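Local coordinates for protein 2''-aminoglycoside nucleotidyltransferase (Klebsiella pneumoniae, PDB 4WQK) that confers resistance to kanamycin, gentamicin, tobramycin and related aminoglycosides by magnesium-dependent adenylation of their 2''-hydroxyl group, at residues 44-49 / 84-89; 9-14 / 114-119; 34-39 / 124-129; 39-44 / 147-152. All blocks are in the same frame, centred on the assembly; numbering follows the deposited sequence. Where two conformers were deposited one is given.

Overall arrangement
From the N terminus, helix 5-19 supplies residues 9-14, which close a long loop with the hairpin at 114-119 (contact 2). Residues 34-39, ending helix 28-36, meet the start of helix 126-139 (contact 3), and the loop 39-44 that follows meets helix 147-160 (contact 4). Strand 46-51 then pairs with strand 84-93 in contact 1, the one contact kept within the N-terminal domain. Contact 1 therefore lies within the loops of the other three, while contacts 2, 3 and 4 cross one another and join the N-terminal to the C-terminal domain. Thr49 to Asn124 links contacts 1 and 3; Ala34 to Val115 links 2 and 3.

Contact 1: residues 44-49 / 84-89; sequences DDIDLT and ELLDCE. With MG (magnesium ion), chain B; GOL (glycerol), chain L.
Asp47 and Asp87 bring their carboxylates together side by side, Asp47 OD1 lying 3.0 Å from Asp87 OD2, a spacing between two acceptors that is explained by a second magnesium ion which both atoms bind. The other oxygen, Asp47 OD2, binds the first magnesium ion at 2.0 Å, and Asp45 OD1 binds it at the same length; four waters bring the ligands of this ion to six. Asp47 thus bridges the two metals, with its carboxylate plane turned 54° from that of Asp87. A glycerol hydroxyl, O3, donates to Asp47 OD1 at 2.6 Å. The cluster is the carboxylate triad of the nucleotidyltransferase fold: Asp45 and Asp47, separated by a single residue, and a third aspartate on the parallel neighbouring strand, Asp87, the probable proton acceptor. The parallel register puts Asp47 opposite Asp87, their CA atoms 4.6 Å apart, which brings the two side chains to the same face. Beneath the carboxylates, Asp87 N donates to Ile46 O at 2.8 Å and Leu48 N to Asp87 O at 2.9 Å, so both backbone polar groups of Asp87 are tied to the partner strand. Ile46, Leu48, Leu86 and Cys88 form the opposite face, where Leu86 CD2 packs 3.9 Å from Ile46 CB; helix 5-19 touches Ile46 there. Farther along the acidic face, one water donates to both Thr49 OG1 and Glu89 OE2, and Thr49 OG1 also pairs with Asn124.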
# COMPACT_ATOMS: atom_id res chain seq x y z
N ASP A 44 -11.54 0.32 -4.48
CA ASP A 44 -12.12 -1.01 -4.49
C ASP A 44 -11.80 -1.76 -3.19
O ASP A 44 -12.56 -2.64 -2.77
CB ASP A 44 -11.60 -1.85 -5.67
CG ASP A 44 -12.18 -1.43 -7.01
OD1 ASP A 44 -13.18 -0.66 -7.07
OD2 ASP A 44 -11.64 -1.92 -8.03
N ASP A 45 -10.66 -1.43 -2.60
CA ASP A 45 -10.23 -2.10 -1.38
C ASP A 45 -9.21 -1.26 -0.63
O ASP A 45 -8.90 -0.15 -1.05
CB ASP A 45 -9.67 -3.49 -1.70
CG ASP A 45 -8.42 -3.45 -2.55
OD1 ASP A 45 -7.75 -2.41 -2.64
OD2 ASP A 45 -8.12 -4.48 -3.17
N ILE A 46 -8.74 -1.77 0.51
CA ILE A 46 -7.72 -1.11 1.29
C ILE A 46 -6.46 -1.96 1.22
O ILE A 46 -6.49 -3.12 1.59
CB ILE A 46 -8.13 -0.97 2.76
CG1 ILE A 46 -9.41 -0.13 2.88
CG2 ILE A 46 -7.05 -0.30 3.59
CD1 ILE A 46 -10.17 -0.45 4.13
N ASP A 47 -5.36 -1.39 0.75
CA ASP A 47 -4.08 -2.11 0.68
C ASP A 47 -3.25 -1.82 1.91
O ASP A 47 -3.09 -0.65 2.31
CB ASP A 47 -3.32 -1.75 -0.58
CG ASP A 47 -4.11 -2.11 -1.84
OD1 ASP A 47 -4.02 -3.25 -2.32
OD2 ASP A 47 -4.87 -1.28 -2.35
N LEU A 48 -2.71 -2.88 2.51
CA LEU A 48 -1.87 -2.72 3.70
C LEU A 48 -0.58 -3.46 3.51
O LEU A 48 -0.55 -4.56 2.96
CB LEU A 48 -2.54 -3.31 4.96
CG LEU A 48 -3.89 -2.71 5.35
CD1 LEU A 48 -4.56 -3.53 6.45
CD2 LEU A 48 -3.69 -1.25 5.83
N THR A 49 0.49 -2.85 4.03
CA THR A 49 1.78 -3.50 4.10
C THR A 49 2.08 -3.75 5.59
O THR A 49 1.96 -2.85 6.41
CB THR A 49 2.86 -2.63 3.47
OG1 THR A 49 2.55 -2.40 2.08
CG2 THR A 49 4.21 -3.34 3.55
N GLU A 84 -16.02 -5.07 3.09
CA GLU A 84 -14.76 -4.49 2.63
C GLU A 84 -13.61 -5.49 2.54
O GLU A 84 -13.52 -6.44 3.30
CB GLU A 84 -14.33 -3.31 3.54
CG GLU A 84 -15.36 -2.18 3.65
CD GLU A 84 -15.67 -1.51 2.32
OE1 GLU A 84 -14.83 -1.56 1.39
OE2 GLU A 84 -16.77 -0.94 2.19
N LEU A 85 -12.76 -5.24 1.56
CA LEU A 85 -11.61 -6.10 1.27
C LEU A 85 -10.32 -5.42 1.68
O LEU A 85 -10.12 -4.23 1.45
CB LEU A 85 -11.56 -6.45 -0.22
CG LEU A 85 -12.06 -7.81 -0.71
CD1 LEU A 85 -12.89 -8.57 0.32
CD2 LEU A 85 -12.83 -7.64 -2.01
N LEU A 86 -9.45 -6.20 2.32
CA LEU A 86 -8.10 -5.81 2.66
C LEU A 86 -7.10 -6.60 1.82
O LEU A 86 -7.10 -7.84 1.86
CB LEU A 86 -7.79 -6.08 4.12
CG LEU A 86 -8.70 -5.54 5.20
CD1 LEU A 86 -8.04 -5.82 6.54
CD2 LEU A 86 -8.89 -4.06 4.95
N ASP A 87 -6.22 -5.90 1.13
CA ASP A 87 -5.21 -6.55 0.26
C ASP A 87 -3.87 -6.37 0.95
O ASP A 87 -3.33 -5.26 0.96
CB ASP A 87 -5.25 -5.89 -1.12
CG ASP A 87 -4.26 -6.48 -2.11
OD1 ASP A 87 -3.43 -7.32 -1.74
OD2 ASP A 87 -4.31 -6.05 -3.29
N CYS A 88 -3.36 -7.44 1.56
CA CYS A 88 -2.29 -7.32 2.52
C CYS A 88 -0.98 -7.94 2.02
O CYS A 88 -1.00 -9.08 1.57
CB CYS A 88 -2.70 -8.03 3.82
SG CYS A 88 -4.15 -7.30 4.59
N GLU A 89 0.12 -7.19 2.07
CA GLU A 89 1.40 -7.77 1.67
C GLU A 89 2.49 -7.54 2.73
O GLU A 89 2.52 -6.50 3.40
CB GLU A 89 1.85 -7.20 0.32
CG GLU A 89 2.13 -5.73 0.27
CD GLU A 89 2.78 -5.33 -1.07
OE1 GLU A 89 3.56 -6.12 -1.62
OE2 GLU A 89 2.50 -4.23 -1.58
MG MG B . -6.27 -1.70 -3.76
C1 GOL L . -0.59 -5.71 -5.83
O1 GOL L . 0.08 -6.95 -5.95
C2 GOL L . -0.41 -5.27 -4.38
O2 GOL L . 0.85 -4.66 -4.16
C3 GOL L . -1.55 -4.35 -4.01
O3 GOL L . -1.86 -4.60 -2.65
O HOH W 1 -13.64 -3.53 -0.51
O HOH W 2 -7.03 0.35 -2.99
O HOH W 3 0.43 -2.79 0.10
O HOH W 4 -4.87 -0.12 -4.95
O HOH W 5 -4.94 -2.24 -4.87
O HOH W 6 -7.46 -1.78 -5.36

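Contact 2: residues 9-14 / 114-119; sequences LIHKIL and GVIAGR
Ile116 is the first residue of 114-119 to meet the helix: its CD1 touches Ile10 CG2 at 4.1 Å, the two side chains crossing at about a right angle. Its carbonyl oxygen takes the one direct hydrogen bond between the segments, from His11 NE2 at 2.8 Å. The oxygen lies near the imidazole plane, but the donor stands 43° out of the carbonyl plane. Arg119 N reaches the same oxygen from the opposite face, so two donors grip it. That backbone bond closes a type I' turn from Ile116 to Arg119, the tight reversal of a two-residue beta hairpin, in which Ala117 and Gly118 both have positive phi. Ala117 CB rests 4.0 Å from His11 CE1. Arg119 then returns toward the helix with an extended chain, its CG anti to the backbone N (chi1 -172°), and slides past His11 in the opposite direction. Its CD makes a CH-pi contact over one imidazole face, 4.0 Å from the centroid and 17° off the normal. Farther out, Leu14 CB sits over the centre of the guanidinium, 3.5 Å from Arg119 CZ. A water accepts from Arg119 NE and donates to His11 O, while Arg119 NH2 forms a salt bridge with Asp18 farther along the helix. The hairpin thus lies against helix 5-19, with Ile10 and Ile116 both reaching Trp30 of helix 28-36 and Leu14 packing on Val121 of strand 119-121.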
# COMPACT_ATOMS: atom_id res chain seq x y z
N LEU A 9 -13.16 1.99 8.87
CA LEU A 9 -12.46 0.73 9.01
C LEU A 9 -10.95 0.88 9.10
O LEU A 9 -10.29 0.23 9.93
CB LEU A 9 -12.84 -0.21 7.84
CG LEU A 9 -12.13 -1.56 7.91
CD1 LEU A 9 -12.53 -2.35 9.16
CD2 LEU A 9 -12.54 -2.34 6.66
N ILE A 10 -10.35 1.74 8.27
CA ILE A 10 -8.94 2.06 8.34
C ILE A 10 -8.61 2.57 9.74
O ILE A 10 -7.61 2.12 10.35
CB ILE A 10 -8.54 3.11 7.27
CG1 ILE A 10 -8.56 2.47 5.88
CG2 ILE A 10 -7.15 3.66 7.57
CD1 ILE A 10 -8.49 3.50 4.72
N HIS A 11 -9.42 3.48 10.25
CA HIS A 11 -9.13 4.00 11.61
C HIS A 11 -9.23 2.87 12.64
O HIS A 11 -8.36 2.78 13.57
CB HIS A 11 -10.05 5.16 12.00
CG HIS A 11 -9.70 6.46 11.33
ND1 HIS A 11 -10.11 7.67 11.85
CD2 HIS A 11 -8.99 6.75 10.22
CE1 HIS A 11 -9.66 8.65 11.08
NE2 HIS A 11 -8.99 8.12 10.07
N LYS A 12 -10.23 2.00 12.54
CA LYS A 12 -10.30 0.88 13.50
C LYS A 12 -9.09 -0.06 13.42
O LYS A 12 -8.58 -0.49 14.46
CB LYS A 12 -11.56 0.04 13.29
CG LYS A 12 -12.83 0.67 13.74
CD LYS A 12 -14.04 -0.23 13.47
CE LYS A 12 -15.30 0.40 14.06
NZ LYS A 12 -16.44 0.23 13.12
N ILE A 13 -8.65 -0.41 12.21
CA ILE A 13 -7.49 -1.29 12.05
C ILE A 13 -6.25 -0.64 12.65
O ILE A 13 -5.49 -1.31 13.40
CB ILE A 13 -7.27 -1.60 10.57
CG1 ILE A 13 -8.41 -2.48 10.08
CG2 ILE A 13 -5.96 -2.33 10.37
CD1 ILE A 13 -8.48 -2.52 8.54
N LEU A 14 -6.03 0.64 12.34
CA LEU A 14 -4.81 1.28 12.81
C LEU A 14 -4.87 1.49 14.32
O LEU A 14 -3.81 1.45 14.99
CB LEU A 14 -4.58 2.61 12.10
CG LEU A 14 -4.34 2.40 10.61
CD1 LEU A 14 -4.06 3.77 10.02
CD2 LEU A 14 -3.13 1.49 10.36
N GLY A 114 1.25 10.49 5.85
CA GLY A 114 -0.04 10.78 5.24
C GLY A 114 -1.05 11.12 6.32
O GLY A 114 -0.75 11.03 7.52
N VAL A 115 -2.23 11.54 5.90
CA VAL A 115 -3.32 11.87 6.82
C VAL A 115 -4.59 11.41 6.18
O VAL A 115 -4.80 11.65 4.99
CB VAL A 115 -3.44 13.39 7.13
CG1 VAL A 115 -4.60 13.67 8.10
CG2 VAL A 115 -2.15 14.00 7.66
N ILE A 116 -5.41 10.67 6.94
CA ILE A 116 -6.74 10.25 6.49
C ILE A 116 -7.77 10.74 7.52
O ILE A 116 -7.76 10.28 8.69
CB ILE A 116 -6.82 8.72 6.33
CG1 ILE A 116 -5.84 8.23 5.25
CG2 ILE A 116 -8.29 8.29 6.03
CD1 ILE A 116 -5.78 6.69 5.12
N ALA A 117 -8.63 11.68 7.13
CA ALA A 117 -9.67 12.21 8.01
C ALA A 117 -9.07 12.63 9.35
O ALA A 117 -9.57 12.27 10.43
CB ALA A 117 -10.78 11.19 8.21
N GLY A 118 -7.99 13.40 9.25
CA GLY A 118 -7.37 14.02 10.42
C GLY A 118 -6.39 13.16 11.18
O GLY A 118 -5.76 13.64 12.10
N ARG A 119 -6.27 11.90 10.78
CA ARG A 119 -5.43 10.94 11.50
C ARG A 119 -4.12 10.79 10.74
O ARG A 119 -4.14 10.36 9.57
CB ARG A 119 -6.09 9.56 11.57
CG ARG A 119 -5.31 8.59 12.48
CD ARG A 119 -5.69 7.18 12.16
NE ARG A 119 -5.41 6.24 13.26
CZ ARG A 119 -4.21 5.79 13.61
NH1 ARG A 119 -3.10 6.19 12.98
NH2 ARG A 119 -4.13 4.93 14.62
O HOH W 7 -7.47 5.13 14.70

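Contact 3: residues 34-39 / 124-129; sequences ARLGRV and NSWEAI
Asn124 O is gripped by two nitrogens of Arg35: NE donates at 2.8 Å with an N-H...O angle of 153°, and NH2 adds a weak bond at 3.1 Å. The oxygen lies near the guanidinium plane, so the forked approach uses one edge of the group and helps to fix its rotation. Beyond this fork, Arg35 NH2 also bonds to Cys123 O and forms a salt bridge with Glu113, giving the charged end partners in the C-terminal domain. The aliphatic part of the chain lies over Trp126. With CG anti to the carbonyl carbon (chi1 -75°) and an extended run to NE, Arg35 slides past the indole in the opposite direction; its CD makes a CH-pi contact 3.6 Å from the centroid of the five-membered ring. Nearer the backbone, Arg35 CB meets Trp126 CZ2 at 3.5 Å. The guanidinium is turned 50° from the indole, and its CZ is 5.1 Å from that centroid, so any cation-pi attraction is weak. The contact joins two helix ends. Helix 28-36 finishes in a Schellman motif with Gly37, of positive phi, as the C-prime residue, and helix 126-139 is opened by Ser125 as N-cap, its OG accepting from Ala128 N at 3.0 Å. Leu36 CG lies at the indole edge, 4.2 Å from Trp126 CH2. Both residues also touch Ser159 of helix 147-160.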
# COMPACT_ATOMS: atom_id res chain seq x y z
N ALA A 34 -3.79 9.27 1.06
CA ALA A 34 -3.27 9.62 2.39
C ALA A 34 -2.11 10.63 2.26
O ALA A 34 -2.07 11.63 3.00
CB ALA A 34 -2.86 8.39 3.10
N ARG A 35 -1.17 10.39 1.35
CA ARG A 35 -0.07 11.32 1.18
C ARG A 35 -0.57 12.67 0.69
O ARG A 35 -0.01 13.74 1.03
CB ARG A 35 0.97 10.77 0.18
CG ARG A 35 1.80 9.68 0.81
CD ARG A 35 2.98 9.24 -0.06
NE ARG A 35 3.74 8.31 0.76
CZ ARG A 35 4.70 8.67 1.61
NH1 ARG A 35 5.08 9.95 1.71
NH2 ARG A 35 5.29 7.74 2.35
N LEU A 36 -1.60 12.67 -0.17
CA LEU A 36 -2.16 13.93 -0.64
C LEU A 36 -3.00 14.66 0.44
O LEU A 36 -3.18 15.88 0.39
CB LEU A 36 -3.02 13.73 -1.88
CG LEU A 36 -2.18 13.21 -3.03
CD1 LEU A 36 -3.14 12.88 -4.14
CD2 LEU A 36 -1.20 14.26 -3.51
N GLY A 37 -3.50 13.88 1.38
CA GLY A 37 -4.42 14.40 2.39
C GLY A 37 -5.78 14.71 1.82
O GLY A 37 -6.46 15.61 2.31
N ARG A 38 -6.18 14.00 0.78
CA ARG A 38 -7.44 14.27 0.11
C ARG A 38 -7.95 12.96 -0.49
O ARG A 38 -7.20 12.24 -1.17
CB ARG A 38 -7.31 15.34 -1.01
CG ARG A 38 -6.66 16.72 -0.63
CD ARG A 38 -7.52 17.61 0.33
NE ARG A 38 -7.37 19.06 0.16
CZ ARG A 38 -8.03 19.93 0.93
NH1 ARG A 38 -8.82 19.45 1.86
NH2 ARG A 38 -7.96 21.27 0.76
N VAL A 39 -9.22 12.67 -0.27
CA VAL A 39 -9.84 11.53 -0.93
C VAL A 39 -10.13 11.90 -2.39
O VAL A 39 -10.87 12.86 -2.67
CB VAL A 39 -11.12 11.08 -0.20
CG1 VAL A 39 -11.64 9.81 -0.82
CG2 VAL A 39 -10.82 10.85 1.28
N ASN A 124 3.18 3.68 2.44
CA ASN A 124 4.34 3.35 1.63
C ASN A 124 4.81 4.59 0.87
O ASN A 124 4.01 5.51 0.59
CB ASN A 124 3.99 2.21 0.66
CG ASN A 124 3.78 0.92 1.39
OD1 ASN A 124 2.73 0.29 1.30
ND2 ASN A 124 4.80 0.51 2.15
N SER A 125 6.07 4.61 0.50
CA SER A 125 6.66 5.75 -0.19
C SER A 125 6.10 5.92 -1.61
O SER A 125 5.56 4.98 -2.21
CB SER A 125 8.16 5.57 -0.26
OG SER A 125 8.44 4.46 -1.14
N TRP A 126 6.19 7.14 -2.12
CA TRP A 126 5.82 7.36 -3.52
C TRP A 126 6.59 6.42 -4.43
O TRP A 126 5.99 5.89 -5.39
CB TRP A 126 6.09 8.81 -3.97
CG TRP A 126 5.17 9.84 -3.42
CD1 TRP A 126 5.52 10.93 -2.66
CD2 TRP A 126 3.77 9.96 -3.68
NE1 TRP A 126 4.40 11.69 -2.41
CE2 TRP A 126 3.32 11.12 -3.03
CE3 TRP A 126 2.84 9.20 -4.40
CZ2 TRP A 126 1.97 11.53 -3.07
CZ3 TRP A 126 1.52 9.61 -4.44
CH2 TRP A 126 1.09 10.74 -3.75
N GLU A 127 7.88 6.20 -4.18
CA GLU A 127 8.65 5.32 -5.08
C GLU A 127 8.08 3.90 -5.06
O GLU A 127 8.00 3.26 -6.12
CB GLU A 127 10.12 5.34 -4.65
CG GLU A 127 10.81 6.65 -4.91
CD GLU A 127 10.62 7.71 -3.77
OE1 GLU A 127 9.78 7.61 -2.81
OE2 GLU A 127 11.35 8.72 -3.84
N ALA A 128 7.70 3.40 -3.88
CA ALA A 128 7.09 2.07 -3.79
C ALA A 128 5.74 2.00 -4.48
O ALA A 128 5.43 1.00 -5.13
CB ALA A 128 6.94 1.65 -2.30
N ILE A 129 4.95 3.05 -4.32
CA ILE A 129 3.64 3.13 -4.96
C ILE A 129 3.80 3.06 -6.48
O ILE A 129 3.13 2.27 -7.19
CB ILE A 129 2.92 4.42 -4.53
CG1 ILE A 129 2.57 4.34 -3.05
CG2 ILE A 129 1.67 4.70 -5.38
CD1 ILE A 129 2.11 5.70 -2.46

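Contact 4: residues 39-44 / 147-152; sequences VTRKHD and TKHIES
Arg41 and Lys148, which cross at about a right angle, carry most of this interdomain contact. Arg41 reaches out from the loop 39-44 with its chain extended from CG to NE, and its NE donates to Ser152 OG at 3.0 Å. At 166° this bond is nearly straight, and the hydroxyl oxygen lies only 2° out of the guanidinium plane; Arg41 NH2 adds a weak bond to the same oxygen. Both residues have a second conformer, in which these bonds may not hold. One face of the guanidinium receives Lys148 CB, offset toward the rim, and the opposite face has His43 ND1 over its centre. Lys148 turns its CG between the backbone N and the carbonyl carbon (chi1 67°), then runs extended past Arg41, where its CD is 3.8 Å from Arg41 NH1. At its end, Lys148 NZ forms a salt bridge with Asp44 OD2 at 3.0 Å, approaching on the syn side. The neighbouring residue of Asp44 is the magnesium ligand Asp45. Arg41 NH1 and Lys148 NZ are 5.3 Å apart; Asp44, paired with Lys148, probably offsets part of the repulsion. One salt bridge and, in this conformer, one nearly straight bond to a neutral hydroxyl imply a polar, partly solvent-accessible clasp between the metal-bearing domain and helix 147-160.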
# COMPACT_ATOMS: atom_id res chain seq x y z
N VAL A 39 -9.22 12.67 -0.27
CA VAL A 39 -9.84 11.53 -0.93
C VAL A 39 -10.13 11.90 -2.39
O VAL A 39 -10.87 12.86 -2.67
CB VAL A 39 -11.12 11.08 -0.20
CG1 VAL A 39 -11.64 9.81 -0.82
CG2 VAL A 39 -10.82 10.85 1.28
N THR A 40 -9.56 11.15 -3.35
CA THR A 40 -9.66 11.54 -4.76
C THR A 40 -10.56 10.66 -5.62
O THR A 40 -10.87 11.02 -6.77
CB THR A 40 -8.27 11.53 -5.45
OG1 THR A 40 -7.80 10.18 -5.55
CG2 THR A 40 -7.27 12.39 -4.68
N ARG A 41 -10.97 9.52 -5.09
CA ARG A 41 -11.84 8.60 -5.81
C ARG A 41 -12.31 7.50 -4.88
O ARG A 41 -11.90 7.43 -3.73
CB ARG A 41 -11.14 8.00 -7.05
CG ARG A 41 -10.00 7.01 -6.77
CD ARG A 41 -9.60 6.33 -8.06
NE ARG A 41 -8.41 5.49 -7.97
CZ ARG A 41 -8.43 4.17 -7.76
NH1 ARG A 41 -9.59 3.55 -7.57
NH2 ARG A 41 -7.30 3.48 -7.70
N LYS A 42 -13.24 6.69 -5.37
CA LYS A 42 -13.71 5.52 -4.64
C LYS A 42 -12.68 4.41 -4.85
O LYS A 42 -12.22 4.18 -5.97
CB LYS A 42 -15.11 5.10 -5.12
CG LYS A 42 -15.72 3.95 -4.33
CD LYS A 42 -16.05 4.36 -2.90
CE LYS A 42 -16.16 3.14 -1.97
NZ LYS A 42 -16.12 3.55 -0.53
N HIS A 43 -12.34 3.72 -3.77
CA HIS A 43 -11.33 2.65 -3.79
C HIS A 43 -11.97 1.28 -3.66
O HIS A 43 -12.85 1.09 -2.81
CB HIS A 43 -10.33 2.87 -2.66
CG HIS A 43 -9.59 4.16 -2.77
ND1 HIS A 43 -8.61 4.36 -3.72
CD2 HIS A 43 -9.73 5.33 -2.10
CE1 HIS A 43 -8.17 5.60 -3.62
NE2 HIS A 43 -8.81 6.20 -2.64
N ASP A 44 -11.54 0.32 -4.48
CA ASP A 44 -12.12 -1.01 -4.49
C ASP A 44 -11.80 -1.76 -3.19
O ASP A 44 -12.56 -2.64 -2.77
CB ASP A 44 -11.60 -1.85 -5.67
CG ASP A 44 -12.18 -1.43 -7.01
OD1 ASP A 44 -13.18 -0.66 -7.07
OD2 ASP A 44 -11.64 -1.92 -8.03
N THR A 147 -9.18 3.51 -16.68
CA THR A 147 -8.87 4.91 -16.48
C THR A 147 -8.59 5.27 -15.04
O THR A 147 -7.72 6.10 -14.80
CB THR A 147 -10.02 5.76 -17.04
OG1 THR A 147 -10.15 5.51 -18.45
CG2 THR A 147 -9.81 7.27 -16.81
N LYS A 148 -9.24 4.62 -14.06
CA LYS A 148 -8.94 4.97 -12.67
C LYS A 148 -7.46 4.69 -12.33
O LYS A 148 -6.88 5.40 -11.51
CB LYS A 148 -9.85 4.23 -11.67
CG LYS A 148 -9.66 2.71 -11.59
CD LYS A 148 -10.82 2.03 -10.87
CE LYS A 148 -10.88 0.54 -11.18
NZ LYS A 148 -11.99 -0.14 -10.44
N HIS A 149 -6.85 3.71 -12.99
CA HIS A 149 -5.46 3.40 -12.68
C HIS A 149 -4.53 4.34 -13.39
O HIS A 149 -3.49 4.73 -12.85
CB HIS A 149 -5.13 1.97 -13.07
CG HIS A 149 -5.86 0.98 -12.24
ND1 HIS A 149 -6.06 1.15 -10.88
CD2 HIS A 149 -6.45 -0.19 -12.57
CE1 HIS A 149 -6.73 0.12 -10.41
NE2 HIS A 149 -6.99 -0.71 -11.41
N ILE A 150 -4.93 4.71 -14.59
CA ILE A 150 -4.19 5.69 -15.34
C ILE A 150 -4.18 7.00 -14.53
O ILE A 150 -3.13 7.61 -14.35
CB ILE A 150 -4.82 5.87 -16.71
CG1 ILE A 150 -4.70 4.57 -17.51
CG2 ILE A 150 -4.09 6.95 -17.50
CD1 ILE A 150 -3.31 4.28 -17.94
N GLU A 151 -5.33 7.38 -13.99
CA GLU A 151 -5.40 8.64 -13.25
C GLU A 151 -4.61 8.59 -11.95
O GLU A 151 -3.95 9.58 -11.60
CB GLU A 151 -6.85 9.02 -12.97
CG GLU A 151 -7.61 9.34 -14.24
CD GLU A 151 -9.07 9.71 -14.00
OE1 GLU A 151 -9.61 9.39 -12.91
OE2 GLU A 151 -9.69 10.31 -14.92
N SER A 152 -4.68 7.47 -11.22
CA SER A 152 -3.97 7.39 -9.95
C SER A 152 -2.46 7.38 -10.21
O SER A 152 -1.69 8.03 -9.48
CB SER A 152 -4.40 6.14 -9.15
OG SER A 152 -5.61 6.36 -8.42